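Local coordinates for protein mitochondrial edited mRNA stability factor 1 (Trypanosoma brucei, PDB 6NL1) that probably acts, as a Nudix-family protein, in processing the 5' ends of mitochondrial mRNAs and in stabilising edited transcripts, at residues A123-R128 and T244-R249; E136-E141 and D171-L176; G204-L209 and Y292-V297; M219-N224 and P328-W333. One frame throughout, in Å; residues are numbered along the deposited sequence.

Contact 1: residues A123-R128 and T244-R249; sequences AELKYR and TLLYER. With SO4 (sulfate ion), chain C.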
# COMPACT_ATOMS: atom_id res chain seq x y z
N ALA A 123 -7.96 -9.66 -0.73
CA ALA A 123 -7.40 -10.81 -1.43
C ALA A 123 -6.86 -11.87 -0.47
O ALA A 123 -6.97 -13.06 -0.73
CB ALA A 123 -6.30 -10.38 -2.41
N GLU A 124 -6.27 -11.44 0.65
CA GLU A 124 -5.80 -12.42 1.63
C GLU A 124 -6.97 -13.17 2.26
O GLU A 124 -6.91 -14.38 2.48
CB GLU A 124 -4.92 -11.79 2.72
CG GLU A 124 -4.35 -12.88 3.62
CD GLU A 124 -3.43 -12.38 4.72
OE1 GLU A 124 -3.19 -11.16 4.85
OE2 GLU A 124 -2.93 -13.25 5.47
N LEU A 125 -8.04 -12.44 2.56
CA LEU A 125 -9.26 -13.06 3.09
C LEU A 125 -9.84 -14.07 2.10
O LEU A 125 -10.30 -15.14 2.50
CB LEU A 125 -10.29 -11.98 3.44
CG LEU A 125 -9.91 -11.15 4.68
CD1 LEU A 125 -10.69 -9.85 4.79
CD2 LEU A 125 -10.09 -11.97 5.94
N LYS A 126 -9.80 -13.73 0.82
CA LYS A 126 -10.28 -14.66 -0.20
C LYS A 126 -9.39 -15.90 -0.26
O LYS A 126 -9.88 -17.02 -0.36
CB LYS A 126 -10.35 -14.00 -1.58
CG LYS A 126 -10.82 -14.98 -2.65
CD LYS A 126 -11.00 -14.33 -3.99
CE LYS A 126 -12.29 -13.54 -4.07
NZ LYS A 126 -12.44 -12.88 -5.40
N TYR A 127 -8.09 -15.68 -0.19
CA TYR A 127 -7.13 -16.77 -0.23
C TYR A 127 -7.37 -17.73 0.94
O TYR A 127 -7.30 -18.94 0.78
CB TYR A 127 -5.69 -16.21 -0.17
CG TYR A 127 -4.65 -17.27 0.14
CD1 TYR A 127 -4.33 -18.25 -0.80
CD2 TYR A 127 -4.02 -17.32 1.38
CE1 TYR A 127 -3.39 -19.24 -0.53
CE2 TYR A 127 -3.06 -18.30 1.66
CZ TYR A 127 -2.76 -19.26 0.70
OH TYR A 127 -1.83 -20.25 0.96
N ARG A 128 -7.66 -17.17 2.11
CA ARG A 128 -7.83 -17.99 3.30
C ARG A 128 -9.18 -18.69 3.39
O ARG A 128 -9.27 -19.77 3.95
CB ARG A 128 -7.61 -17.16 4.56
CG ARG A 128 -6.16 -16.75 4.84
CD ARG A 128 -6.16 -15.78 6.01
NE ARG A 128 -4.84 -15.46 6.54
CZ ARG A 128 -4.27 -16.13 7.53
NH1 ARG A 128 -4.88 -17.18 8.08
NH2 ARG A 128 -3.07 -15.76 7.97
N THR A 244 1.71 -5.18 5.72
CA THR A 244 1.61 -6.24 6.72
C THR A 244 0.54 -7.26 6.33
O THR A 244 -0.61 -6.90 6.08
CB THR A 244 1.21 -5.68 8.10
OG1 THR A 244 -0.02 -4.95 7.96
CG2 THR A 244 2.29 -4.74 8.65
N LEU A 245 0.91 -8.54 6.27
CA LEU A 245 -0.06 -9.62 6.16
C LEU A 245 -0.84 -9.70 7.47
O LEU A 245 -0.40 -9.19 8.51
CB LEU A 245 0.66 -10.96 5.89
CG LEU A 245 1.51 -11.03 4.62
CD1 LEU A 245 2.41 -12.26 4.63
CD2 LEU A 245 0.61 -11.03 3.40
N LEU A 246 -2.01 -10.32 7.43
CA LEU A 246 -2.75 -10.57 8.67
C LEU A 246 -1.84 -11.31 9.65
O LEU A 246 -1.12 -12.23 9.26
CB LEU A 246 -4.02 -11.38 8.38
CG LEU A 246 -5.09 -10.70 7.52
CD1 LEU A 246 -6.24 -11.64 7.21
CD2 LEU A 246 -5.61 -9.44 8.20
N TYR A 247 -1.86 -10.88 10.91
CA TYR A 247 -1.08 -11.51 11.99
C TYR A 247 0.41 -11.18 11.95
O TYR A 247 1.16 -11.59 12.84
CB TYR A 247 -1.29 -13.03 12.01
CG TYR A 247 -2.71 -13.44 12.31
CD1 TYR A 247 -3.22 -13.37 13.60
CD2 TYR A 247 -3.55 -13.89 11.30
CE1 TYR A 247 -4.53 -13.74 13.88
CE2 TYR A 247 -4.86 -14.26 11.56
CZ TYR A 247 -5.34 -14.18 12.85
OH TYR A 247 -6.64 -14.55 13.12
N GLU A 248 0.85 -10.45 10.94
CA GLU A 248 2.26 -10.11 10.80
C GLU A 248 2.61 -8.83 11.57
O GLU A 248 1.87 -7.84 11.53
CB GLU A 248 2.62 -9.98 9.33
CG GLU A 248 4.11 -9.97 9.04
CD GLU A 248 4.41 -9.85 7.56
OE1 GLU A 248 3.64 -9.20 6.82
OE2 GLU A 248 5.43 -10.43 7.13
N ARG A 249 3.72 -8.85 12.29
CA ARG A 249 4.21 -7.66 12.97
C ARG A 249 4.82 -6.67 11.97
O ARG A 249 5.26 -7.07 10.89
CB ARG A 249 5.24 -8.04 14.04
CG ARG A 249 4.65 -8.77 15.25
CD ARG A 249 5.72 -9.17 16.27
NE ARG A 249 6.61 -8.06 16.60
CZ ARG A 249 6.31 -7.08 17.45
NH1 ARG A 249 5.13 -7.05 18.06
NH2 ARG A 249 7.19 -6.11 17.68
S SO4 C . -9.58 -10.56 -5.07
O1 SO4 C . -10.36 -10.89 -6.26
O2 SO4 C . -8.53 -11.56 -4.90
O3 SO4 C . -8.96 -9.24 -5.23
O4 SO4 C . -10.45 -10.54 -3.89
O HOH W 1 -1.18 -13.95 7.31
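Leu246 and Glu124 carry most of this contact, with Arg128 completing it from the next turn of helix 120-129. With CG anti to the backbone N (chi1 -174°), Glu124 leaves the helix in an extended chain that slides past Leu246 in the opposite direction. Its OE1 accepts Leu246 N at 3.0 Å through the syn lone pair, almost straight at 177°, while Leu246 CG sits 3.3 Å from the same oxygen. OE2 is engaged by Arg128 NE, 3.1 Å away in a salt bridge that reaches the carboxylate from above its plane. A water takes a hydrogen from Arg128 NH2 and gives hydrogens to Glu124 OE2 and Leu246 O, tying both segments together. Leu246 CD1 lies 4.1 Å from Leu125 CD2 on the buried side, near helix 180-193, and Arg128 NH2 comes to the edge of the Tyr247 ring. The receiving loop is a type II turn from Leu245 to Glu248, and Glu248 also bridges to Arg256 in helix 250-262. That loop and helix, with their glutamate-arginine pair, are consistent with the loop-helix arrangement of a Nudix box, here held against helix 120-129.

Contact 2: residues E136-E141 and D171-L176; sequences EPTYPE and DITVYL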
# COMPACT_ATOMS: atom_id res chain seq x y z
N GLU A 136 -18.61 -0.34 -0.50
CA GLU A 136 -19.13 0.86 -1.14
C GLU A 136 -19.44 1.90 -0.07
O GLU A 136 -19.78 1.56 1.06
CB GLU A 136 -20.42 0.56 -1.93
CG GLU A 136 -21.60 0.17 -1.01
CD GLU A 136 -22.82 -0.39 -1.75
OE1 GLU A 136 -22.72 -0.68 -2.97
OE2 GLU A 136 -23.88 -0.54 -1.11
N PRO A 137 -19.31 3.18 -0.42
CA PRO A 137 -19.80 4.20 0.50
C PRO A 137 -21.32 4.07 0.60
O PRO A 137 -22.00 3.92 -0.41
CB PRO A 137 -19.43 5.52 -0.18
CG PRO A 137 -18.37 5.15 -1.20
CD PRO A 137 -18.76 3.77 -1.65
N THR A 138 -21.84 4.11 1.81
CA THR A 138 -23.28 4.01 2.02
C THR A 138 -24.04 5.26 1.56
O THR A 138 -25.17 5.16 1.12
CB THR A 138 -23.56 3.77 3.51
OG1 THR A 138 -22.67 2.75 3.99
CG2 THR A 138 -25.03 3.36 3.73
N TYR A 139 -23.41 6.42 1.67
CA TYR A 139 -24.05 7.69 1.29
C TYR A 139 -23.10 8.50 0.42
O TYR A 139 -22.58 9.53 0.86
CB TYR A 139 -24.42 8.51 2.53
CG TYR A 139 -25.25 7.73 3.53
CD1 TYR A 139 -26.55 7.34 3.22
CD2 TYR A 139 -24.73 7.38 4.77
CE1 TYR A 139 -27.31 6.62 4.13
CE2 TYR A 139 -25.49 6.65 5.68
CZ TYR A 139 -26.77 6.28 5.35
OH TYR A 139 -27.52 5.56 6.24
N PRO A 140 -22.85 8.03 -0.81
CA PRO A 140 -21.83 8.59 -1.72
C PRO A 140 -22.00 10.08 -2.02
O PRO A 140 -21.01 10.77 -2.26
CB PRO A 140 -22.00 7.75 -3.01
CG PRO A 140 -23.38 7.11 -2.88
CD PRO A 140 -23.55 6.87 -1.41
N GLU A 141 -23.23 10.57 -2.01
CA GLU A 141 -23.48 11.97 -2.31
C GLU A 141 -22.77 12.85 -1.28
O GLU A 141 -22.39 13.97 -1.58
CB GLU A 141 -24.98 12.28 -2.30
CG GLU A 141 -25.79 11.42 -3.25
CD GLU A 141 -25.43 11.66 -4.70
OE1 GLU A 141 -25.37 12.83 -5.12
OE2 GLU A 141 -25.18 10.66 -5.42
N ASP A 171 -19.27 6.42 6.16
CA ASP A 171 -20.07 5.21 6.24
C ASP A 171 -19.76 4.26 5.09
O ASP A 171 -19.79 4.66 3.92
CB ASP A 171 -21.56 5.54 6.23
CG ASP A 171 -21.98 6.34 7.45
OD1 ASP A 171 -22.11 5.73 8.53
OD2 ASP A 171 -22.17 7.57 7.32
N ILE A 172 -19.48 3.01 5.42
CA ILE A 172 -19.13 2.00 4.43
C ILE A 172 -19.99 0.76 4.61
O ILE A 172 -20.17 0.28 5.73
CB ILE A 172 -17.64 1.60 4.51
CG1 ILE A 172 -16.73 2.83 4.29
CG2 ILE A 172 -17.31 0.49 3.48
CD1 ILE A 172 -16.75 3.39 2.85
N THR A 173 -20.54 0.26 3.51
CA THR A 173 -21.25 -1.01 3.53
C THR A 173 -20.36 -2.07 2.91
O THR A 173 -19.91 -1.91 1.76
CB THR A 173 -22.58 -0.94 2.75
OG1 THR A 173 -23.35 0.17 3.23
CG2 THR A 173 -23.38 -2.22 2.93
N VAL A 174 -20.09 -3.13 3.66
CA VAL A 174 -19.25 -4.22 3.19
C VAL A 174 -20.10 -5.44 2.89
O VAL A 174 -20.92 -5.84 3.71
CB VAL A 174 -18.19 -4.59 4.24
CG1 VAL A 174 -17.35 -5.78 3.78
CG2 VAL A 174 -17.32 -3.39 4.58
N TYR A 175 -19.93 -6.02 1.70
CA TYR A 175 -20.65 -7.24 1.35
C TYR A 175 -19.70 -8.43 1.31
O TYR A 175 -18.57 -8.32 0.82
CB TYR A 175 -21.34 -7.11 0.00
CG TYR A 175 -22.39 -6.04 -0.06
CD1 TYR A 175 -23.74 -6.35 0.09
CD2 TYR A 175 -22.04 -4.71 -0.28
CE1 TYR A 175 -24.70 -5.37 0.02
CE2 TYR A 175 -22.99 -3.73 -0.35
CZ TYR A 175 -24.31 -4.05 -0.20
OH TYR A 175 -25.25 -3.05 -0.27
N LEU A 176 -20.16 -9.57 1.80
CA LEU A 176 -19.39 -10.81 1.75
C LEU A 176 -20.17 -11.84 0.95
O LEU A 176 -21.36 -12.07 1.21
CB LEU A 176 -19.12 -11.35 3.16
CG LEU A 176 -18.58 -10.44 4.28
CD1 LEU A 176 -18.32 -11.28 5.52
CD2 LEU A 176 -17.31 -9.73 3.88
O HOH W 2 -25.06 0.52 0.90
O HOH W 3 -20.85 6.99 2.87
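Glu136 runs alongside Thr173 and ends at the ring edge of Tyr175. Its CB lies on the same face of the sheet as Thr173, and chi1 of 67° sets CG between the backbone N and carbonyl carbon, 4.0 Å from Thr173 CB. The chain then extends: CD is 3.6 Å from Tyr175 CE2, and OE2 lies near the plane of that ring, 3.0 Å from Tyr175 OH, with the carboxylate turned 83° to the ring. OE2 also forms a salt bridge with Arg92 and accepts from a water that in turn contacts Thr173 OG1, whereas Glu136 OE1 passes 4.0 Å from Tyr175 CE2. The backbones form an antiparallel pair at the edge of a four-stranded sheet: Glu136 and Thr173 are a hydrogen-bonded pair joined by Glu136 N to Thr173 O and Thr173 N to Glu136 O, and Pro137 faces Ile172 as a non-hydrogen-bonded pair. Beyond the strand, Thr138 N donates to Asp171 O at 3.0 Å, from well above the carbonyl plane. Thr138 OG1 is 2.8 Å from Thr173 OG1, and Gln105 hydrogen-bonds to both hydroxyls. Asp171 OD2, which is bonded to Tyr164 OH, meets the edge of the Tyr139 ring at CD2.

Contact 3: residues G204-L209 and Y292-V297; sequences GIFRRL and YFVAEV. With SO4 (sulfate ion), chain D; SO4 (sulfate ion), chain B.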
# COMPACT_ATOMS: atom_id res chain seq x y z
N GLY A 204 13.22 2.12 4.77
CA GLY A 204 14.18 3.01 4.16
C GLY A 204 15.62 2.53 4.35
O GLY A 204 16.27 2.83 5.36
N ILE A 205 16.10 1.77 3.38
CA ILE A 205 17.49 1.38 3.31
C ILE A 205 18.30 2.59 2.86
O ILE A 205 17.93 3.25 1.89
CB ILE A 205 17.67 0.23 2.31
CG1 ILE A 205 17.07 -1.05 2.89
CG2 ILE A 205 19.12 0.00 2.01
CD1 ILE A 205 17.87 -1.61 4.05
N PHE A 206 19.38 2.89 3.57
CA PHE A 206 20.22 4.03 3.21
C PHE A 206 21.70 3.70 3.31
O PHE A 206 22.11 2.79 4.04
CB PHE A 206 19.88 5.28 4.05
CG PHE A 206 20.34 5.20 5.50
CD1 PHE A 206 19.51 4.68 6.49
CD2 PHE A 206 21.61 5.64 5.87
CE1 PHE A 206 19.93 4.61 7.83
CE2 PHE A 206 22.04 5.57 7.20
CZ PHE A 206 21.21 5.05 8.18
N ARG A 207 22.52 4.42 2.56
CA ARG A 207 23.96 4.30 2.69
C ARG A 207 24.54 5.68 2.95
O ARG A 207 23.96 6.70 2.57
CB ARG A 207 24.58 3.67 1.44
CG ARG A 207 24.49 4.55 0.19
CD ARG A 207 25.21 3.92 -1.00
NE ARG A 207 25.13 4.76 -2.19
CZ ARG A 207 25.66 4.44 -3.37
NH1 ARG A 207 26.32 3.29 -3.51
NH2 ARG A 207 25.54 5.26 -4.40
N ARG A 208 25.69 5.72 3.61
CA ARG A 208 26.38 6.98 3.87
C ARG A 208 27.52 7.17 2.88
O ARG A 208 28.28 6.25 2.61
CB ARG A 208 26.93 7.00 5.29
CG ARG A 208 25.88 6.79 6.37
CD ARG A 208 26.46 7.03 7.76
NE ARG A 208 25.49 6.72 8.81
CZ ARG A 208 24.56 7.57 9.26
NH1 ARG A 208 24.47 8.80 8.75
NH2 ARG A 208 23.72 7.18 10.21
N LEU A 209 27.61 8.36 2.31
CA LEU A 209 28.73 8.67 1.44
C LEU A 209 29.80 9.41 2.25
O LEU A 209 29.47 10.22 3.13
CB LEU A 209 28.27 9.50 0.24
N TYR A 292 7.13 3.63 8.86
CA TYR A 292 8.47 3.78 8.33
C TYR A 292 9.52 3.15 9.24
O TYR A 292 9.36 3.10 10.47
CB TYR A 292 8.79 5.26 8.09
CG TYR A 292 8.05 5.80 6.90
CD1 TYR A 292 8.62 5.74 5.63
CD2 TYR A 292 6.77 6.32 7.02
CE1 TYR A 292 7.94 6.20 4.51
CE2 TYR A 292 6.08 6.79 5.91
CZ TYR A 292 6.67 6.73 4.66
OH TYR A 292 6.00 7.20 3.55
N PHE A 293 10.58 2.68 8.61
CA PHE A 293 11.75 2.12 9.29
C PHE A 293 12.97 2.63 8.54
O PHE A 293 12.86 2.98 7.37
CB PHE A 293 11.72 0.59 9.23
CG PHE A 293 10.51 -0.03 9.88
CD1 PHE A 293 10.59 -0.52 11.19
CD2 PHE A 293 9.29 -0.10 9.20
CE1 PHE A 293 9.48 -1.09 11.80
CE2 PHE A 293 8.18 -0.66 9.81
CZ PHE A 293 8.27 -1.15 11.11
N VAL A 294 14.12 2.68 9.21
CA VAL A 294 15.37 2.93 8.51
C VAL A 294 16.38 1.85 8.85
O VAL A 294 16.34 1.26 9.93
CB VAL A 294 16.00 4.30 8.86
CG1 VAL A 294 15.08 5.44 8.45
CG2 VAL A 294 16.38 4.37 10.35
N ALA A 295 17.29 1.59 7.91
CA ALA A 295 18.41 0.70 8.17
C ALA A 295 19.57 1.07 7.26
O ALA A 295 19.39 1.32 6.06
CB ALA A 295 18.01 -0.75 7.95
N GLU A 296 20.76 1.12 7.84
CA GLU A 296 21.95 1.40 7.06
C GLU A 296 22.51 0.11 6.47
O GLU A 296 22.54 -0.91 7.15
CB GLU A 296 23.02 2.10 7.91
CG GLU A 296 24.29 2.38 7.12
CD GLU A 296 25.31 3.22 7.86
OE1 GLU A 296 25.05 3.65 9.01
OE2 GLU A 296 26.39 3.45 7.28
N VAL A 297 22.92 0.18 5.21
CA VAL A 297 23.68 -0.91 4.60
C VAL A 297 25.03 -0.37 4.11
O VAL A 297 25.21 0.84 3.94
CB VAL A 297 22.91 -1.55 3.42
CG1 VAL A 297 21.63 -2.17 3.92
CG2 VAL A 297 22.63 -0.51 2.33
S SO4 D . 27.31 3.26 -7.18
O1 SO4 D . 28.24 2.91 -8.26
O2 SO4 D . 25.95 2.83 -7.53
O3 SO4 D . 27.74 2.59 -5.95
O4 SO4 D . 27.36 4.71 -6.98
S SO4 B . 7.18 6.19 0.14
O1 SO4 B . 7.85 4.98 -0.32
O2 SO4 B . 5.74 5.93 0.10
O3 SO4 B . 7.59 6.58 1.48
O4 SO4 B . 7.52 7.30 -0.76
O HOH W 4 26.63 3.21 4.65
O HOH W 5 23.26 4.12 11.23
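Phe206 has CG between its backbone N and carbonyl carbon (chi1 72°), while Glu296 has CG anti to the backbone N (chi1 179°); the torsions set these two CG atoms, and the side chains cross obliquely with Glu296 CB over one face of the Phe206 ring. The two belong to neighbouring parallel strands, 200-207 and 290-296, in the mixed sheet of the Nudix fold. Gly204 pairs with Val294, Ile205 with Ala295 and Phe206 with Glu296, and the backbone bonds alternate from strand to strand, from Gly204 N to Phe293 O through to Val297 N to Phe206 O. On the face holding Phe206 and Glu296, Glu296 CB makes a CH-pi contact 3.9 Å from the ring centroid, and Val294 CB comes to the ring edge at CE1. The opposite face of the sheet is apolar: Ile205 CG2 meets Val297 CG2 at 3.6 Å, and Ile205 CD1 lies 4.0 Å from Ala295 CB, with Leu258 of helix 250-262 covering the isoleucine. Arg207 pairs chiefly with Glu216 and makes a cation-pi contact with Trp345; its NH1 also donates to a sulfate oxygen. At the other end Tyr292, a GDP-binding residue, gives its OH to a second sulfate. Arg208 crosses Glu296 at about a right angle and forms a salt bridge to it, NE to OE1 at 3.1 Å, approaching the carboxylate from above its plane. Phe206 CE2 lies 3.7 Å above the guanidinium plane of that same Arg208, offset toward its rim.

Contact 4: residues M219-N224 and P328-W333; sequences MLRRIN and PIDRAW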
# COMPACT_ATOMS: atom_id res chain seq x y z
N MET A 219 15.73 3.47 -3.89
CA MET A 219 14.38 3.67 -4.40
C MET A 219 14.06 2.80 -5.62
O MET A 219 14.95 2.42 -6.38
CB MET A 219 14.18 5.15 -4.73
CG MET A 219 14.47 6.05 -3.54
SD MET A 219 13.67 7.65 -3.68
CE MET A 219 14.06 8.07 -5.36
N LEU A 220 12.77 2.49 -5.79
CA LEU A 220 12.28 1.74 -6.94
C LEU A 220 11.13 2.51 -7.56
O LEU A 220 10.59 3.43 -6.95
CB LEU A 220 11.73 0.37 -6.52
CG LEU A 220 12.60 -0.66 -5.82
CD1 LEU A 220 12.40 -0.57 -4.32
CD2 LEU A 220 12.27 -2.07 -6.32
N ARG A 221 10.75 2.13 -8.78
CA ARG A 221 9.56 2.70 -9.41
C ARG A 221 8.60 1.58 -9.78
O ARG A 221 8.88 0.78 -10.67
CB ARG A 221 9.96 3.53 -10.63
CG ARG A 221 10.83 4.75 -10.26
CD ARG A 221 11.11 5.62 -11.47
NE ARG A 221 9.93 6.37 -11.90
CZ ARG A 221 9.85 6.98 -13.08
NH1 ARG A 221 10.88 6.94 -13.92
NH2 ARG A 221 8.76 7.64 -13.42
N ARG A 222 7.48 1.53 -9.08
CA ARG A 222 6.51 0.47 -9.28
C ARG A 222 5.47 0.89 -10.31
O ARG A 222 4.90 1.98 -10.23
CB ARG A 222 5.81 0.14 -7.95
CG ARG A 222 4.84 -1.05 -8.01
CD ARG A 222 4.00 -1.10 -6.73
NE ARG A 222 3.22 0.13 -6.58
CZ ARG A 222 2.88 0.68 -5.41
NH1 ARG A 222 3.24 0.10 -4.26
NH2 ARG A 222 2.18 1.80 -5.39
N ILE A 223 5.23 0.02 -11.28
CA ILE A 223 4.23 0.27 -12.30
C ILE A 223 2.90 -0.20 -11.75
O ILE A 223 2.76 -1.35 -11.36
CB ILE A 223 4.58 -0.48 -13.59
CG1 ILE A 223 5.98 -0.06 -14.07
CG2 ILE A 223 3.49 -0.28 -14.68
CD1 ILE A 223 6.54 -0.94 -15.20
N ASN A 224 1.93 0.70 -11.69
CA ASN A 224 0.65 0.38 -11.08
C ASN A 224 -0.37 -0.13 -12.11
O ASN A 224 -0.22 0.11 -13.30
CB ASN A 224 0.14 1.58 -10.30
CG ASN A 224 1.09 1.99 -9.17
OD1 ASN A 224 1.42 1.17 -8.32
ND2 ASN A 224 1.55 3.25 -9.18
N PRO A 328 11.31 15.39 -15.07
CA PRO A 328 12.61 15.44 -14.36
C PRO A 328 12.96 14.13 -13.64
O PRO A 328 14.12 13.72 -13.62
CB PRO A 328 12.42 16.59 -13.34
CG PRO A 328 11.30 17.42 -13.89
CD PRO A 328 10.39 16.46 -14.64
N ILE A 329 11.97 13.48 -13.03
CA ILE A 329 12.22 12.20 -12.39
C ILE A 329 12.64 11.11 -13.39
O ILE A 329 13.55 10.33 -13.10
CB ILE A 329 11.00 11.74 -11.55
CG1 ILE A 329 10.85 12.65 -10.32
CG2 ILE A 329 11.17 10.28 -11.10
CD1 ILE A 329 9.48 12.61 -9.69
N ASP A 330 12.01 11.07 -14.56
CA ASP A 330 12.43 10.12 -15.59
C ASP A 330 13.91 10.31 -15.93
O ASP A 330 14.66 9.34 -16.01
CB ASP A 330 11.60 10.24 -16.88
CG ASP A 330 10.19 9.67 -16.75
OD1 ASP A 330 9.93 8.82 -15.87
OD2 ASP A 330 9.34 10.08 -17.56
N ARG A 331 14.34 11.56 -16.11
CA ARG A 331 15.73 11.84 -16.50
C ARG A 331 16.72 11.51 -15.39
O ARG A 331 17.81 10.99 -15.64
CB ARG A 331 15.89 13.29 -16.97
CG ARG A 331 14.90 13.68 -18.07
CD ARG A 331 15.26 15.00 -18.76
NE ARG A 331 15.29 16.13 -17.84
CZ ARG A 331 14.24 16.90 -17.55
NH1 ARG A 331 13.06 16.67 -18.11
NH2 ARG A 331 14.38 17.91 -16.70
N ALA A 332 16.35 11.82 -14.15
CA ALA A 332 17.18 11.46 -13.01
C ALA A 332 17.26 9.93 -12.91
O ALA A 332 18.30 9.37 -12.61
CB ALA A 332 16.60 12.05 -11.73
N TRP A 333 16.14 9.26 -13.17
CA TRP A 333 16.08 7.80 -13.15
C TRP A 333 17.00 7.20 -14.21
O TRP A 333 17.74 6.25 -13.94
CB TRP A 333 14.64 7.33 -13.35
CG TRP A 333 14.41 5.90 -12.99
CD1 TRP A 333 14.19 4.87 -13.85
CD2 TRP A 333 14.38 5.34 -11.67
NE1 TRP A 333 14.02 3.70 -13.15
CE2 TRP A 333 14.14 3.96 -11.81
CE3 TRP A 333 14.54 5.87 -10.39
CZ2 TRP A 333 14.05 3.10 -10.72
CZ3 TRP A 333 14.44 5.02 -9.30
CH2 TRP A 333 14.20 3.65 -9.47
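The indole of Trp333 carries Arg221 CD over one face, 3.3 Å above its plane, and has Met219 O at its edge, 3.4 Å from CH2. The Arg221 guanidinium, turned 78° to the indole, has Ile329 CG2 over the centre of one face, with Asp330 OD1 and Trp333 CD1 at its edge. Helix 328-336 thus packs on strand 216-223 of the Nudix-domain sheet largely through Arg221. Arg221 and Trp333 slide past each other in opposite directions, so the aliphatic CG and CD lie on the ring before the charge arrives: CD makes a CH-pi contact with the five-membered ring, and CZ a cation-pi contact at 4.9 Å from its centroid. The chain bends at chi3 (72°), which swings NE off the extended line. Leu237 and Ile235 of strand 235-238 also touch this arginine, so its charge is buried among apolar side chains and probably relies on Asp330 for balance. On the helix, Trp333 also meets the ring of Trp317, and Asp330 OD2 bonds to Ser325 OG. The two terminal nitrogens of the guanidinium grip one atom, Asp330 OD1, end-on: NH1 at 2.9 Å on its anti lone pair and NH2 at 3.0 Å.

How the contacts relate
Contacts 3 and 4 share the Nudix sheet, where strands 200-207 and 216-223 are neighbours; their centres are 19 Å apart. Contact 1 ties helix 120-129 to the loop ahead of helix 250-262, and contact 2 belongs to the separate four-stranded sheet, about 40 Å from contact 3 between centres. Helix 120-129 leads directly into strand 132-137, and contacts 1 and 2 come within about 7 Å at their nearest atoms. Residues that bind GDP in another structure of this protein lie in or near all four contacts: contact 3 contains Tyr292, the side chains of Leu246 and Ile172 are about 11 and 12 Å from that of Val288, and that of Leu220 in contact 4 is about 8 Å from that of Arg202.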